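PDB 3LP9: LS-24, which probably binds hemin as a monomer and spermine as a dimer, the two being mutually exclusive, and may act in oxidative stress response and polyamine biosynthesis. Local coordinates for residues D191-R196 and V211-Y217; K182-V186 and R196-T200; K2-I6 and D223-L227. All coordinates share one frame. Residue numbers count along the deposited sequence, not the author numbering.

Contact 1: residues D191-R196 and V211-Y217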
loop_
_atom_site.group_PDB
_atom_site.type_symbol
_atom_site.label_atom_id
_atom_site.label_comp_id
_atom_site.label_asym_id
_atom_site.label_seq_id
_atom_site.Cartn_x
_atom_site.Cartn_y
_atom_site.Cartn_z
ATOM N N ASP A 191 -12.654 20.855 7.453
ATOM C CA ASP A 191 -13.078 21.699 6.306
ATOM C C ASP A 191 -12.267 22.993 6.304
ATOM O O ASP A 191 -11.045 22.940 6.337
ATOM C CB ASP A 191 -14.601 21.980 6.313
ATOM C CG ASP A 191 -15.407 20.734 6.669
ATOM O OD1 ASP A 191 -15.079 19.656 6.102
ATOM O OD2 ASP A 191 -16.317 20.811 7.545
ATOM N N ASP A 192 -12.943 24.132 6.184
ATOM C CA ASP A 192 -12.319 25.478 6.151
ATOM C C ASP A 192 -12.156 26.091 7.531
ATOM O O ASP A 192 -11.872 27.267 7.624
ATOM C CB ASP A 192 -13.140 26.445 5.276
ATOM C CG ASP A 192 -14.604 26.563 5.709
ATOM O OD1 ASP A 192 -15.234 25.577 6.178
ATOM O OD2 ASP A 192 -15.129 27.669 5.593
ATOM N N HIS A 193 -12.373 25.280 8.570
ATOM C CA HIS A 193 -12.343 25.672 9.976
ATOM C C HIS A 193 -11.227 25.055 10.773
ATOM O O HIS A 193 -10.732 23.965 10.436
ATOM C CB HIS A 193 -13.648 25.243 10.663
ATOM C CG HIS A 193 -14.858 25.971 10.142
ATOM N ND1 HIS A 193 -15.595 25.517 9.058
ATOM C CD2 HIS A 193 -15.430 27.135 10.542
ATOM C CE1 HIS A 193 -16.583 26.365 8.836
ATOM N NE2 HIS A 193 -16.497 27.354 9.715
ATOM N N TYR A 194 -10.851 25.730 11.847
ATOM C CA TYR A 194 -9.771 25.238 12.703
ATOM C C TYR A 194 -10.218 25.592 14.144
ATOM O O TYR A 194 -11.031 26.514 14.379
ATOM C CB TYR A 194 -8.402 25.907 12.344
ATOM C CG TYR A 194 -8.294 27.329 12.874
ATOM C CD1 TYR A 194 -8.830 28.391 12.155
ATOM C CD2 TYR A 194 -7.731 27.588 14.127
ATOM C CE1 TYR A 194 -8.832 29.712 12.690
ATOM C CE2 TYR A 194 -7.697 28.869 14.660
ATOM C CZ TYR A 194 -8.234 29.925 13.962
ATOM O OH TYR A 194 -8.225 31.196 14.500
ATOM N N ALA A 195 -9.662 24.882 15.105
ATOM C CA ALA A 195 -9.890 25.168 16.501
ATOM C C ALA A 195 -8.460 25.135 17.119
ATOM O O ALA A 195 -7.657 24.228 16.882
ATOM C CB ALA A 195 -10.790 24.133 17.080
ATOM N N ARG A 196 -8.105 26.212 17.795
ATOM C CA ARG A 196 -6.851 26.283 18.528
ATOM C C ARG A 196 -7.223 25.933 19.960
ATOM O O ARG A 196 -7.899 26.677 20.619
ATOM C CB ARG A 196 -6.255 27.678 18.451
ATOM C CG ARG A 196 -4.971 27.722 19.180
ATOM C CD ARG A 196 -4.833 29.041 19.792
ATOM N NE ARG A 196 -3.490 29.641 19.727
ATOM C CZ ARG A 196 -3.323 30.944 19.545
ATOM N NH1 ARG A 196 -4.395 31.703 19.351
ATOM N NH2 ARG A 196 -2.106 31.471 19.520
ATOM N N VAL A 211 -14.331 28.546 17.127
ATOM C CA VAL A 211 -14.008 27.976 15.821
ATOM C C VAL A 211 -13.961 29.019 14.715
ATOM O O VAL A 211 -14.957 29.671 14.406
ATOM C CB VAL A 211 -15.000 26.838 15.449
ATOM C CG1 VAL A 211 -14.723 26.272 14.090
ATOM C CG2 VAL A 211 -14.983 25.763 16.540
ATOM N N ARG A 212 -12.807 29.149 14.057
ATOM C CA ARG A 212 -12.683 30.145 13.005
ATOM C C ARG A 212 -12.239 29.550 11.712
ATOM O O ARG A 212 -12.110 28.316 11.557
ATOM C CB ARG A 212 -11.747 31.275 13.459
ATOM C CG ARG A 212 -12.311 32.206 14.546
ATOM C CD ARG A 212 -11.269 32.712 15.506
ATOM N NE ARG A 212 -11.825 33.571 16.558
ATOM C CZ ARG A 212 -12.189 34.835 16.377
ATOM N NH1 ARG A 212 -12.050 35.400 15.157
ATOM N NH2 ARG A 212 -12.738 35.516 17.380
ATOM N N GLU A 213 -12.020 30.427 10.745
ATOM C CA GLU A 213 -11.592 30.040 9.408
ATOM C C GLU A 213 -10.106 30.073 9.299
ATOM O O GLU A 213 -9.475 31.009 9.771
ATOM C CB GLU A 213 -12.218 30.928 8.364
ATOM C CG GLU A 213 -13.635 31.103 8.650
ATOM C CD GLU A 213 -14.522 30.873 7.481
ATOM O OE1 GLU A 213 -14.152 31.354 6.388
ATOM O OE2 GLU A 213 -15.626 30.255 7.646
ATOM N N ILE A 214 -9.586 28.970 8.722
ATOM C CA ILE A 214 -8.167 28.706 8.507
ATOM C C ILE A 214 -7.403 29.922 7.876
ATOM O O ILE A 214 -6.387 30.385 8.431
ATOM C CB ILE A 214 -7.975 27.395 7.635
ATOM C CG1 ILE A 214 -8.381 26.129 8.422
ATOM C CG2 ILE A 214 -6.544 27.284 7.181
ATOM C CD1 ILE A 214 -8.488 24.920 7.588
ATOM N N VAL A 215 -7.950 30.452 6.772
ATOM C CA VAL A 215 -7.356 31.546 5.967
ATOM C C VAL A 215 -7.523 32.938 6.590
ATOM O O VAL A 215 -6.885 33.881 6.143
ATOM C CB VAL A 215 -7.861 31.506 4.436
ATOM C CG1 VAL A 215 -7.584 30.113 3.842
ATOM C CG2 VAL A 215 -9.329 31.799 4.299
ATOM N N ASP A 216 -8.384 33.053 7.610
ATOM C CA ASP A 216 -8.579 34.280 8.379
ATOM C C ASP A 216 -7.443 34.378 9.352
ATOM O O ASP A 216 -6.910 35.458 9.602
ATOM C CB ASP A 216 -9.881 34.222 9.156
ATOM C CG ASP A 216 -11.083 34.513 8.281
ATOM O OD1 ASP A 216 -10.891 35.102 7.204
ATOM O OD2 ASP A 216 -12.234 34.135 8.647
ATOM N N TYR A 217 -7.077 33.215 9.875
ATOM C CA TYR A 217 -6.032 33.053 10.884
ATOM C C TYR A 217 -4.628 33.037 10.279
ATOM O O TYR A 217 -3.689 33.576 10.850
ATOM C CB TYR A 217 -6.292 31.762 11.706
ATOM C CG TYR A 217 -5.358 31.534 12.861
ATOM C CD1 TYR A 217 -5.329 32.387 13.957
ATOM C CD2 TYR A 217 -4.546 30.405 12.910
ATOM C CE1 TYR A 217 -4.484 32.123 15.023
ATOM C CE2 TYR A 217 -3.728 30.185 13.973
ATOM C CZ TYR A 217 -3.679 31.046 14.992
ATOM O OH TYR A 217 -2.800 30.781 16.038
HETATM O O HOH W 1 -10.461 28.845 5.791
#
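An outer strand that turns into a helix can be held to its sheet from both parts at once, and the packing of D191-R196 on V211-Y217 illustrates this in the fourth blade of a hemopexin-type beta-propeller. At the start of D191-R196, the carbonyl O of D191 meets I214 CD1 at 3.5 Å. D192 O then accepts a hydrogen bond from I214 N (3.1 Å) and another from a water, which in turn takes one from V215 N, so a single carbonyl reaches the first turn of helix 214-217. Next, H193 and E213 form an antiparallel non-hydrogen-bonded pair whose side chains diverge, and H193 CA lies 3.1 Å from R212 O in a CA-H...O contact. Y194 contributes most: with R212 it forms a hydrogen-bonded pair, Y194 N to R212 O at 2.9 Å and R212 N to Y194 O at 3.2 Å, while its ring makes an offset stack on Y217, centroids 4.6 Å apart and planes at 23°. R196 lays its guanidinium against Y217 OH, although its salt bridge is to E185 and that hydroxyl bonds to Y187. Short strand 212-213 thus edges the blade beside 193-198, and Y194 and I214 both reach F189 on strand 185-190.

Contact 2: residues K182-V186 and R196-T200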
loop_
_atom_site.group_PDB
_atom_site.type_symbol
_atom_site.label_atom_id
_atom_site.label_comp_id
_atom_site.label_asym_id
_atom_site.label_seq_id
_atom_site.Cartn_x
_atom_site.Cartn_y
_atom_site.Cartn_z
ATOM N N LYS A 182 3.986 25.824 20.888
ATOM C CA LYS A 182 3.434 26.483 22.072
ATOM C C LYS A 182 2.940 25.390 23.055
ATOM O O LYS A 182 2.021 24.648 22.762
ATOM C CB LYS A 182 2.321 27.382 21.632
ATOM C CG LYS A 182 2.296 28.723 22.266
ATOM C CD LYS A 182 3.422 29.572 21.751
ATOM C CE LYS A 182 3.102 31.053 21.955
ATOM N NZ LYS A 182 4.400 31.828 21.906
ATOM N N THR A 183 3.576 25.303 24.225
ATOM C CA THR A 183 3.352 24.200 25.156
ATOM C C THR A 183 1.887 23.905 25.438
ATOM O O THR A 183 1.193 24.764 25.961
ATOM C CB THR A 183 4.013 24.458 26.496
ATOM O OG1 THR A 183 5.348 24.844 26.237
ATOM C CG2 THR A 183 4.061 23.164 27.321
ATOM N N ASN A 184 1.469 22.671 25.130
ATOM C CA ASN A 184 0.103 22.205 25.351
ATOM C C ASN A 184 -1.013 22.909 24.545
ATOM O O ASN A 184 -2.187 22.947 24.975
ATOM C CB ASN A 184 -0.237 22.158 26.841
ATOM C CG ASN A 184 0.442 21.027 27.527
ATOM O OD1 ASN A 184 0.456 19.908 27.037
ATOM N ND2 ASN A 184 0.995 21.294 28.696
ATOM N N GLU A 185 -0.659 23.419 23.372
ATOM C CA GLU A 185 -1.653 23.974 22.497
ATOM C C GLU A 185 -1.731 23.089 21.256
ATOM O O GLU A 185 -0.710 22.605 20.769
ATOM C CB GLU A 185 -1.336 25.418 22.131
ATOM C CG GLU A 185 -1.523 26.385 23.286
ATOM C CD GLU A 185 -1.347 27.830 22.888
ATOM O OE1 GLU A 185 -1.643 28.220 21.701
ATOM O OE2 GLU A 185 -0.935 28.585 23.796
ATOM N N VAL A 186 -2.946 22.878 20.748
ATOM C CA VAL A 186 -3.177 21.900 19.685
ATOM C C VAL A 186 -4.083 22.539 18.678
ATOM O O VAL A 186 -4.923 23.345 19.042
ATOM C CB VAL A 186 -3.779 20.534 20.226
ATOM C CG1 VAL A 186 -3.802 19.512 19.118
ATOM C CG2 VAL A 186 -2.961 20.029 21.396
ATOM N N ARG A 196 -8.105 26.212 17.795
ATOM C CA ARG A 196 -6.851 26.283 18.528
ATOM C C ARG A 196 -7.223 25.933 19.960
ATOM O O ARG A 196 -7.899 26.677 20.619
ATOM C CB ARG A 196 -6.255 27.678 18.451
ATOM C CG ARG A 196 -4.971 27.722 19.180
ATOM C CD ARG A 196 -4.833 29.041 19.792
ATOM N NE ARG A 196 -3.490 29.641 19.727
ATOM C CZ ARG A 196 -3.323 30.944 19.545
ATOM N NH1 ARG A 196 -4.395 31.703 19.351
ATOM N NH2 ARG A 196 -2.106 31.471 19.520
ATOM N N VAL A 197 -6.794 24.759 20.413
ATOM C CA VAL A 197 -7.198 24.276 21.763
ATOM C C VAL A 197 -6.046 24.298 22.757
ATOM O O VAL A 197 -4.896 24.102 22.384
ATOM C CB VAL A 197 -7.796 22.828 21.643
ATOM C CG1 VAL A 197 -8.213 22.310 22.931
ATOM C CG2 VAL A 197 -9.004 22.860 20.720
ATOM N N LYS A 198 -6.361 24.490 24.036
ATOM C CA LYS A 198 -5.388 24.378 25.143
ATOM C C LYS A 198 -5.775 23.137 25.923
ATOM O O LYS A 198 -6.889 23.058 26.467
ATOM C CB LYS A 198 -5.451 25.621 26.048
ATOM C CG LYS A 198 -4.986 25.430 27.554
ATOM C CD LYS A 198 -3.491 25.382 27.647
ATOM C CE LYS A 198 -3.009 26.735 28.056
ATOM N NZ LYS A 198 -1.641 26.501 28.660
ATOM N N VAL A 199 -4.878 22.147 25.952
ATOM C CA VAL A 199 -5.141 20.902 26.641
ATOM C C VAL A 199 -4.257 20.792 27.883
ATOM O O VAL A 199 -3.438 21.668 28.204
ATOM C CB VAL A 199 -5.040 19.658 25.742
ATOM C CG1 VAL A 199 -5.691 19.896 24.373
ATOM C CG2 VAL A 199 -3.588 19.273 25.521
ATOM N N THR A 200 -4.431 19.701 28.604
ATOM C CA THR A 200 -3.837 19.532 29.947
ATOM C C THR A 200 -4.157 18.013 30.167
ATOM O O THR A 200 -5.336 17.598 29.920
ATOM C CB THR A 200 -4.535 20.605 30.863
ATOM O OG1 THR A 200 -3.605 21.191 31.807
ATOM C CG2 THR A 200 -5.853 20.086 31.534
HETATM O O HOH W 2 -0.209 27.853 26.135
#
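This is a beta-hairpin pairing: the start of strand 185-190 runs antiparallel to the end of strand 193-198, at the open end of the hairpin, within one four-stranded blade of the propeller. The example shows how a turn can feed directly into strand register. K182-E185 form a type II beta turn, closed by E185 N to K182 O at 3.0 Å, and N184, at its third position, has the positive phi (64°) that such a turn demands. From there the backbone bonds follow in order: V199 N donates to N184 O (3.0 Å), and V186 and V197 form a hydrogen-bonded pair, V186 N to V197 O at 2.8 Å and V197 N to V186 O at 2.7 Å. Between these, E185 and K198 make a non-hydrogen-bonded pair with CA atoms 4.6 Å apart. Their side chains share one face, where a water donates to E185 OE2 (2.6 Å) and accepts from K198 NZ (3.2 Å), while E185 OE1 makes a salt bridge to R196 NE at 3.1 Å, its hydrogen bond weak. The other face is apolar, carrying V186 and V197, with V186 CG2 4.0 Å from V199 CG1. There V197 also packs on F165, I207 and F188. Strand 176-179 lies beyond 185-190 in the sheet and strand 212-213 beyond 193-198, while N184 OD1 bonds to T127 OG1 outside the blade.

Contact 3: residues K2-I6 and D223-L227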
loop_
_atom_site.group_PDB
_atom_site.type_symbol
_atom_site.label_atom_id
_atom_site.label_comp_id
_atom_site.label_asym_id
_atom_site.label_seq_id
_atom_site.Cartn_x
_atom_site.Cartn_y
_atom_site.Cartn_z
ATOM N N LYS A 2 -12.487 16.596 2.541
ATOM C CA LYS A 2 -12.885 16.869 1.153
ATOM C C LYS A 2 -11.682 17.252 0.321
ATOM O O LYS A 2 -10.672 17.679 0.871
ATOM C CB LYS A 2 -13.789 18.067 1.164
ATOM C CG LYS A 2 -15.173 17.777 1.559
ATOM C CD LYS A 2 -15.896 19.096 1.677
ATOM C CE LYS A 2 -17.113 18.848 2.503
ATOM N NZ LYS A 2 -16.600 17.794 3.495
ATOM N N PRO A 3 -11.789 17.189 -1.005
ATOM C CA PRO A 3 -10.689 17.625 -1.837
ATOM C C PRO A 3 -10.231 19.037 -1.481
ATOM O O PRO A 3 -11.047 19.918 -1.175
ATOM C CB PRO A 3 -11.301 17.603 -3.228
ATOM C CG PRO A 3 -12.243 16.437 -3.177
ATOM C CD PRO A 3 -12.918 16.725 -1.837
ATOM N N GLY A 4 -8.921 19.259 -1.493
ATOM C CA GLY A 4 -8.447 20.616 -1.292
ATOM C C GLY A 4 -8.177 21.037 0.134
ATOM O O GLY A 4 -7.517 22.055 0.325
ATOM N N TYR A 5 -8.665 20.280 1.119
ATOM C CA TYR A 5 -8.517 20.658 2.533
ATOM C C TYR A 5 -7.439 19.876 3.225
ATOM O O TYR A 5 -7.018 18.814 2.738
ATOM C CB TYR A 5 -9.824 20.589 3.302
ATOM C CG TYR A 5 -10.821 21.655 2.834
ATOM C CD1 TYR A 5 -10.733 22.993 3.271
ATOM C CD2 TYR A 5 -11.860 21.298 2.000
ATOM C CE1 TYR A 5 -11.666 23.957 2.814
ATOM C CE2 TYR A 5 -12.764 22.259 1.484
ATOM C CZ TYR A 5 -12.661 23.565 1.894
ATOM O OH TYR A 5 -13.570 24.431 1.388
ATOM N N ILE A 6 -6.958 20.404 4.341
ATOM C CA ILE A 6 -5.907 19.773 5.113
ATOM C C ILE A 6 -6.341 18.411 5.582
ATOM O O ILE A 6 -7.293 18.285 6.313
ATOM C CB ILE A 6 -5.462 20.606 6.335
ATOM C CG1 ILE A 6 -5.143 22.039 5.944
ATOM C CG2 ILE A 6 -4.241 20.016 6.903
ATOM C CD1 ILE A 6 -4.797 22.927 7.130
ATOM N N ASP A 223 -5.209 31.590 -0.825
ATOM C CA ASP A 223 -5.722 30.890 -1.990
ATOM C C ASP A 223 -4.989 29.589 -2.209
ATOM O O ASP A 223 -4.817 29.162 -3.333
ATOM C CB ASP A 223 -5.872 31.779 -3.251
ATOM C CG ASP A 223 -4.840 32.926 -3.331
ATOM O OD1 ASP A 223 -3.647 32.603 -3.611
ATOM O OD2 ASP A 223 -5.226 34.130 -3.148
ATOM N N ILE A 224 -4.598 28.958 -1.093
ATOM C CA ILE A 224 -4.024 27.631 -1.086
ATOM C C ILE A 224 -5.081 26.740 -0.501
ATOM O O ILE A 224 -5.049 25.525 -0.674
ATOM C CB ILE A 224 -2.723 27.577 -0.197
ATOM C CG1 ILE A 224 -1.627 28.485 -0.798
ATOM C CG2 ILE A 224 -2.276 26.176 0.034
ATOM C CD1 ILE A 224 -0.188 28.145 -0.395
ATOM N N VAL A 225 -6.002 27.342 0.226
ATOM C CA VAL A 225 -7.057 26.615 0.899
ATOM C C VAL A 225 -8.441 27.162 0.524
ATOM O O VAL A 225 -8.729 28.302 0.799
ATOM C CB VAL A 225 -6.863 26.611 2.443
ATOM C CG1 VAL A 225 -7.972 25.810 3.063
ATOM C CG2 VAL A 225 -5.544 25.941 2.845
ATOM N N PRO A 226 -9.294 26.335 -0.141
ATOM C CA PRO A 226 -8.998 24.975 -0.633
ATOM C C PRO A 226 -8.067 24.892 -1.866
ATOM O O PRO A 226 -7.878 25.870 -2.584
ATOM C CB PRO A 226 -10.374 24.393 -0.902
ATOM C CG PRO A 226 -11.178 25.561 -1.232
ATOM C CD PRO A 226 -10.719 26.641 -0.302
ATOM N N LEU A 227 -7.471 23.727 -2.070
ATOM C CA LEU A 227 -6.526 23.505 -3.149
ATOM C C LEU A 227 -7.257 22.969 -4.368
ATOM O O LEU A 227 -7.542 23.615 -5.398
ATOM C CB LEU A 227 -5.480 22.454 -2.667
ATOM C CG LEU A 227 -4.114 22.406 -3.365
ATOM C CD1 LEU A 227 -3.431 23.741 -3.198
ATOM C CD2 LEU A 227 -3.258 21.287 -2.829
ATOM O OXT LEU A 227 -7.584 21.781 -4.328
#
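A beta-propeller closes where its last blade meets its first, and in this hemopexin fold the two chain ends, K2-I6 and D223-L227, meet at that seam. G4, the residue most covered by the contact, sits in a type II beta turn from K2 to Y5. Its backbone angles (90/-15) call for glycine by themselves, and proximity adds a second reason: a CB here would come 2.9 Å from L227 N, a clash, and crowd P226 CB as well. The absence of a side chain lets the G4 and L227 CA atoms approach to 3.9 Å. P226 CB stands over one face of the Y5 ring in a CH-pi contact, 4.0 Å from the ring centroid, and Y5 CD1 touches V225 CG1 at 3.9 Å. P226 follows a cis peptide bond and directs its CB toward the N-terminal segment. Around the junction, L227 packs on I22, K25 and P44 of the first blade, whereas Y5 leans on D192 of the last, close to the calcium-binding D175. One backbone hydrogen bond spans the two ends, from L227 N to G4 O at 2.9 Å, and the same oxygen receives a CA-H...O contact from P226 CA at 3.4 Å.

In the fold
Beginning at the N terminus, residues 2-6 enter the first blade and wait for their partner until the chain ends at 223-227, so contact 3 spans nearly the whole sequence and encloses the other two. Late in that span, contact 2 closes the short excursion from 182-186 to 196-200, and contact 1 closes that from 191-196 to 211-217. Their segments alternate along the chain, so these two cross, sharing R196 and strand 193-198; together they join three neighbouring strands of the last blade. Contact 1 also touches contact 3, through Y5 against D191 and D192 and V225 against V215, linking the final blade to the closing seam. Contact 2 stays apart from it.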